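Local atomic coordinates of lipoprotein (Colwellia psychrerythraea, PDB entry 3O0Y), a protein that is of unknown function but is a putative bacterial lipoprotein of the DUF885 family, which is grouped with metallopeptidase-like folds and so may be related to peptidases. Residues M595-L598 / S599-V602; M560-I563 / L564-E568; D99-T102 / K103-Q107. All coordinates share one frame; numbering follows the deposited sequence.

Contact 1: M595-L598 / S599-V602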
# COMPACT_ATOMS: atom_id res chain seq x y z
N MET A 595 9.10 14.69 -1.54
CA MET A 595 8.64 16.05 -1.62
C MET A 595 9.68 17.08 -2.04
O MET A 595 9.37 18.02 -2.79
CB MET A 595 7.87 16.45 -0.35
CG MET A 595 6.44 15.66 -0.16
SD MET A 595 5.14 15.84 -1.43
CE MET A 595 5.50 14.28 -2.33
N ALA A 596 10.93 16.90 -1.61
CA ALA A 596 11.97 17.86 -1.95
C ALA A 596 12.22 17.86 -3.47
O ALA A 596 12.43 18.93 -4.06
CB ALA A 596 13.25 17.54 -1.22
N VAL A 597 12.10 16.70 -4.11
CA VAL A 597 12.31 16.62 -5.54
C VAL A 597 11.08 17.15 -6.29
O VAL A 597 11.21 17.84 -7.30
CB VAL A 597 12.63 15.17 -5.96
CG1 VAL A 597 12.66 15.05 -7.48
CG2 VAL A 597 13.96 14.73 -5.37
N LEU A 598 9.89 16.79 -5.83
CA LEU A 598 8.66 17.36 -6.41
C LEU A 598 8.76 18.92 -6.34
O LEU A 598 8.46 19.58 -7.33
CB LEU A 598 7.43 16.86 -5.64
CG LEU A 598 6.08 17.41 -6.16
CD1 LEU A 598 5.86 17.11 -7.65
CD2 LEU A 598 4.93 16.84 -5.30
N SER A 599 9.25 19.48 -5.23
CA SER A 599 9.29 20.98 -5.12
C SER A 599 10.30 21.52 -6.16
O SER A 599 10.06 22.56 -6.76
CB SER A 599 9.68 21.52 -3.73
OG SER A 599 8.83 20.89 -2.75
N ARG A 600 11.44 20.85 -6.27
CA ARG A 600 12.46 21.25 -7.26
C ARG A 600 11.91 21.24 -8.67
O ARG A 600 12.19 22.17 -9.46
CB ARG A 600 13.70 20.35 -7.19
CG ARG A 600 14.65 20.65 -8.33
CD ARG A 600 15.86 19.71 -8.32
NE ARG A 600 16.43 19.78 -6.99
CZ ARG A 600 16.89 18.75 -6.29
NH1 ARG A 600 16.88 17.50 -6.78
NH2 ARG A 600 17.39 18.99 -5.09
N ASN A 601 11.11 20.21 -9.01
CA ASN A 601 10.52 20.13 -10.36
C ASN A 601 9.46 21.20 -10.61
O ASN A 601 9.40 21.81 -11.70
CB ASN A 601 9.95 18.72 -10.65
CG ASN A 601 11.05 17.69 -10.81
OD1 ASN A 601 12.20 18.07 -11.12
ND2 ASN A 601 10.72 16.39 -10.70
N VAL A 602 8.65 21.47 -9.59
CA VAL A 602 7.66 22.56 -9.70
C VAL A 602 8.37 23.86 -9.91
O VAL A 602 8.02 24.66 -10.76
CB VAL A 602 6.71 22.60 -8.45
CG1 VAL A 602 5.87 23.93 -8.40
CG2 VAL A 602 5.76 21.36 -8.50

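Contact 2: M560-I563 / L564-E568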
# COMPACT_ATOMS: atom_id res chain seq x y z
N MET A 560 -0.87 15.12 0.72
CA MET A 560 -1.91 15.92 0.13
C MET A 560 -1.69 17.43 0.42
O MET A 560 -1.79 18.26 -0.50
CB MET A 560 -3.31 15.44 0.54
CG MET A 560 -4.45 16.18 -0.16
SD MET A 560 -6.05 16.26 0.91
CE MET A 560 -7.22 16.96 -0.31
N LEU A 561 -1.35 17.73 1.68
CA LEU A 561 -1.15 19.13 2.08
C LEU A 561 0.02 19.74 1.31
O LEU A 561 -0.04 20.89 0.92
CB LEU A 561 -0.93 19.17 3.59
CG LEU A 561 -2.19 18.96 4.40
CD1 LEU A 561 -1.80 18.69 5.87
CD2 LEU A 561 -3.16 20.16 4.37
N LYS A 562 1.04 18.96 1.06
CA LYS A 562 2.24 19.47 0.37
C LYS A 562 1.93 19.70 -1.09
O LYS A 562 2.31 20.73 -1.61
CB LYS A 562 3.41 18.52 0.50
CG LYS A 562 4.71 19.02 -0.15
CD LYS A 562 5.14 20.37 0.40
CE LYS A 562 6.47 20.85 -0.27
NZ LYS A 562 6.98 22.15 0.25
N ILE A 563 1.24 18.75 -1.73
CA ILE A 563 0.79 18.94 -3.13
C ILE A 563 -0.04 20.19 -3.26
O ILE A 563 0.20 21.00 -4.14
CB ILE A 563 0.04 17.67 -3.73
CG1 ILE A 563 1.03 16.49 -3.77
CG2 ILE A 563 -0.59 18.11 -5.12
CD1 ILE A 563 0.34 15.09 -3.97
N LEU A 564 -1.02 20.39 -2.38
CA LEU A 564 -1.83 21.58 -2.40
C LEU A 564 -1.04 22.89 -2.12
O LEU A 564 -1.30 23.95 -2.74
CB LEU A 564 -2.99 21.40 -1.42
CG LEU A 564 -4.14 20.51 -1.87
CD1 LEU A 564 -5.15 20.37 -0.73
CD2 LEU A 564 -4.80 21.15 -3.12
N SER A 565 -0.06 22.82 -1.23
CA SER A 565 0.79 23.97 -0.94
C SER A 565 1.63 24.37 -2.16
O SER A 565 1.72 25.56 -2.52
CB SER A 565 1.74 23.60 0.20
OG SER A 565 2.57 24.72 0.46
N LEU A 566 2.15 23.36 -2.87
CA LEU A 566 2.82 23.60 -4.12
C LEU A 566 1.94 24.20 -5.17
O LEU A 566 2.37 25.09 -5.92
CB LEU A 566 3.57 22.34 -4.60
CG LEU A 566 4.79 21.89 -3.75
CD1 LEU A 566 5.11 20.46 -4.25
CD2 LEU A 566 6.04 22.86 -3.92
N ARG A 567 0.70 23.71 -5.26
CA ARG A 567 -0.24 24.24 -6.23
C ARG A 567 -0.51 25.72 -5.94
O ARG A 567 -0.65 26.53 -6.86
CB ARG A 567 -1.49 23.39 -6.22
CG ARG A 567 -2.43 23.68 -7.39
CD ARG A 567 -3.57 22.65 -7.51
NE ARG A 567 -4.63 23.00 -6.57
CZ ARG A 567 -5.89 22.59 -6.64
NH1 ARG A 567 -6.25 21.68 -7.54
NH2 ARG A 567 -6.77 23.06 -5.76
N GLU A 568 -0.69 26.02 -4.67
CA GLU A 568 -0.99 27.38 -4.24
C GLU A 568 0.19 28.28 -4.53
O GLU A 568 -0.03 29.40 -5.03
CB GLU A 568 -1.39 27.46 -2.77
CG GLU A 568 -2.75 26.95 -2.54
CD GLU A 568 -3.86 27.67 -3.35
OE1 GLU A 568 -3.79 28.92 -3.51
OE2 GLU A 568 -4.80 26.97 -3.83

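Contact 3: D99-T102 / K103-Q107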
# COMPACT_ATOMS: atom_id res chain seq x y z
N ASP A 99 21.95 17.38 -16.57
CA ASP A 99 20.62 17.99 -16.49
C ASP A 99 19.89 17.72 -15.14
O ASP A 99 20.39 17.03 -14.23
CB ASP A 99 19.82 17.38 -17.61
CG ASP A 99 20.04 15.90 -17.69
OD1 ASP A 99 19.07 15.16 -17.44
OD2 ASP A 99 21.24 15.49 -17.89
N ILE A 100 18.71 18.32 -15.00
CA ILE A 100 17.99 18.19 -13.74
C ILE A 100 17.59 16.71 -13.56
O ILE A 100 17.56 16.21 -12.44
CB ILE A 100 16.75 19.17 -13.68
CG1 ILE A 100 16.02 19.08 -12.33
CG2 ILE A 100 15.81 18.93 -14.85
CD1 ILE A 100 14.88 20.15 -12.14
N THR A 101 17.23 16.02 -14.64
CA THR A 101 16.76 14.65 -14.52
C THR A 101 17.87 13.76 -14.01
O THR A 101 17.67 12.93 -13.13
CB THR A 101 16.19 14.07 -15.86
OG1 THR A 101 15.10 14.90 -16.28
CG2 THR A 101 15.64 12.55 -15.64
N THR A 102 19.09 13.98 -14.50
CA THR A 102 20.21 13.15 -14.09
C THR A 102 20.56 13.43 -12.62
O THR A 102 20.77 12.51 -11.81
CB THR A 102 21.38 13.30 -15.17
OG1 THR A 102 20.84 12.87 -16.45
CG2 THR A 102 22.55 12.43 -14.79
N LYS A 103 20.45 14.68 -12.23
CA LYS A 103 20.64 15.04 -10.84
C LYS A 103 19.55 14.47 -9.96
O LYS A 103 19.78 13.97 -8.83
CB LYS A 103 20.73 16.55 -10.68
CG LYS A 103 21.95 17.15 -11.42
CD LYS A 103 22.11 18.62 -11.06
CE LYS A 103 23.01 19.41 -12.03
NZ LYS A 103 22.21 20.22 -13.05
N ASN A 104 18.32 14.54 -10.44
CA ASN A 104 17.22 14.01 -9.65
C ASN A 104 17.32 12.45 -9.54
O ASN A 104 16.94 11.89 -8.55
CB ASN A 104 15.88 14.36 -10.29
CG ASN A 104 15.44 15.78 -10.02
OD1 ASN A 104 16.05 16.51 -9.21
ND2 ASN A 104 14.39 16.22 -10.76
N ASN A 105 17.74 11.76 -10.60
CA ASN A 105 17.96 10.32 -10.50
C ASN A 105 18.92 9.99 -9.37
O ASN A 105 18.68 9.05 -8.64
CB ASN A 105 18.49 9.73 -11.80
CG ASN A 105 17.44 9.60 -12.89
OD1 ASN A 105 16.27 9.55 -12.61
ND2 ASN A 105 17.90 9.44 -14.16
N GLN A 106 20.01 10.74 -9.24
CA GLN A 106 20.98 10.49 -8.18
C GLN A 106 20.36 10.65 -6.84
O GLN A 106 20.56 9.81 -5.96
CB GLN A 106 22.20 11.43 -8.31
CG GLN A 106 23.23 11.15 -7.24
CD GLN A 106 24.48 12.03 -7.47
OE1 GLN A 106 24.39 13.10 -8.08
NE2 GLN A 106 25.63 11.51 -7.13
N GLN A 107 19.68 11.76 -6.63
CA GLN A 107 19.06 12.04 -5.33
C GLN A 107 17.98 11.05 -4.99
O GLN A 107 17.96 10.47 -3.86
CB GLN A 107 18.52 13.45 -5.28
CG GLN A 107 17.89 13.78 -3.93
CD GLN A 107 17.61 15.30 -3.76
OE1 GLN A 107 18.11 16.09 -4.55
NE2 GLN A 107 16.86 15.69 -2.69

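Contact 1: M595-L598 / S599-V602
Leu598, Val597 and Ser599 bury the most surface here, and each meets a residue one helical turn away along a single unbroken helix. The evidence for that helix is a run of backbone bonds from each N-H to the carbonyl four residues earlier; in the straightest of them Val602 N gives to Leu598 O at 3.0 Å, with an N-H...O angle of 164°. Beside this bond lies an apolar pair. Val602 CG2 stands next to its own backbone N, which brings this methyl to 3.4 Å from Leu598 O, while Leu598 CD1 reaches the same methyl at 4.3 Å, a loose touch. Leu598 also packs on Leu566 and on Val587.

Val597 and Asn601 run side by side in the same direction, with Val597 CG1 4.0 Å from Asn601 ND2. The other valine methyl, CG2, comes obliquely to Arg600, 4.3 Å from its NH1. The polar ends of both neighbours are engaged on helix 100-117: Arg600 NH1 bonds to Asn104 OD1 and Gln107 OE1, and Asn601 OD1 takes a bond from Asn104 ND2.

Ser599 turns back on its own helix. With OG beside the backbone N (chi1 -51°), the hydroxyl gives its proton to Met595 O at 2.9 Å. Ser599 N binds the same oxygen at 2.8 Å, the two donors arriving from opposite faces of the carbonyl plane, OG lying 37° out of it. With an alanine here Met595 O would probably keep one of these two bonds, and a small gap would open beside Lys562 and Leu566. A serine hydroxyl bonded to the carbonyl four residues earlier is a familiar intrahelical side-chain bond, here in the first two turns of the C-terminal helix 595-608.

Contact 2: M560-I563 / L564-E568
Met560 and Leu564 form an apolar side-chain pair: they lie alongside each other, pointing the same way, and Met560 CE touches Leu564 CD1 at 4.0 Å. The methionine chain leaves with CG anti to the backbone N (chi1 -175°) and stays extended, which carries its terminal methyl out level with the leucine branch. Nearer the backbone, Leu564 CG sits 3.5 Å from Met560 O, the same oxygen that takes the bond from Leu564 N at 2.9 Å with an N-H...O angle of 170°.

On another side of the helix the aliphatic part of Lys562 meets Leu566. The two side chains cross obliquely, Lys562 CE lying 4.0 Å from Leu566 CG. A bend at chi2 (57°) in an otherwise extended lysine chain brings CE against the leucine branch. The backbone beneath follows the same pattern, Leu566 N binding Lys562 O at 2.9 Å.

Further out, each pair has a different neighbour. Met560, Ile563 and Leu564 pack against helix 467-483, through Leu475, Tyr476 and Gln479, while Lys562 and Leu566 rest on Met595, Leu598 and Ser599 of helix 595-608. Arg567 starts out with its CB near Ile563 O, but the rest of the chain departs from that turn. Leu564 CD2 lies 3.5 Å above the plane of its guanidinium group, displaced from the centre of the group, and NH1 forms a salt bridge with Glu483 and a hydrogen bond with Tyr476 OH.

Chemically, then, dispersion and main-chain bonds carry the turn-to-turn contact, and lysine contributes through CE. The buried arginine charge is probably balanced by the carboxylate of Glu483, with Leu564 CD2 lying over one face of the flat group that bears it.

Contact 3: D99-T102 / K103-Q107
From Asp99 to Lys103 the backbone makes the first turn of helix 100-117, Asp99 itself having a non-helical psi of 177° while its carbonyl O accepts from Lys103 N at 3.1 Å. Asp99 is the N-cap: its OD1 takes a bond from Thr102 N at 3.2 Å. That donor comes from above the carboxylate plane, 62° out of it, at a bent N-H...O angle. Thr102 OG1 also lies near both carboxylate oxygens, where it can make at most weak bonds. The carboxylate thus serves an N-H in the first turn, and its negative charge would probably interact favourably with the helix dipole.

Beyond the cap, Ile100 and Asn104 run side by side, pointing the same way. Ile100 CG1, anti to the backbone N, is the branch that touches, 3.6 Å from Asn104 ND2; Asn104 CG, the amide carbon, comes to 3.2 Å from Ile100 O. Asn104 N holds that same oxygen at 2.7 Å. The buried amide of Asn104 is satisfied across the interface, by Arg600 and Asn601 of helix 595-608, against which Ile100 also packs. Thr101 and Asn105 repeat the side-by-side arrangement one residue on, with Thr101 CG2 at 4.1 Å from Asn105 ND2; the OD1 of this asparagine accepts from Arg461 NH1. The helix therefore turns neighbouring asparagines toward different parts of the fold.

Lys103 folds back over the start of the helix. Its chain keeps extended as far as CE and then bends at chi4 (100°), bringing the ammonium group to the peptide just before the cap, where NZ bonds to Ala98 O. On the way the lysine brushes Asp99 with its first methylene past CB: Lys103 CG lies 3.2 Å from Asp99 O.

Along the chain, contact 3 comes first, at the start of helix 100-117, then contact 2 in helix 555-574, then contact 1 at the start of helix 595-608. Each closes only a helical turn, and since they lie in series none encloses or crosses another. More than 450 residues separate contact 3 from contact 2, yet contact 1 touches both: side-chain packing joins it to contact 2, their centres about 11 Å apart, and side-chain amide and guanidinium bonds join it to contact 3, about 12 Å away between centres. Contacts 2 and 3 do not meet, their nearest atoms being about 12 Å apart. The C-terminal helix thus bridges an early helix and a late one.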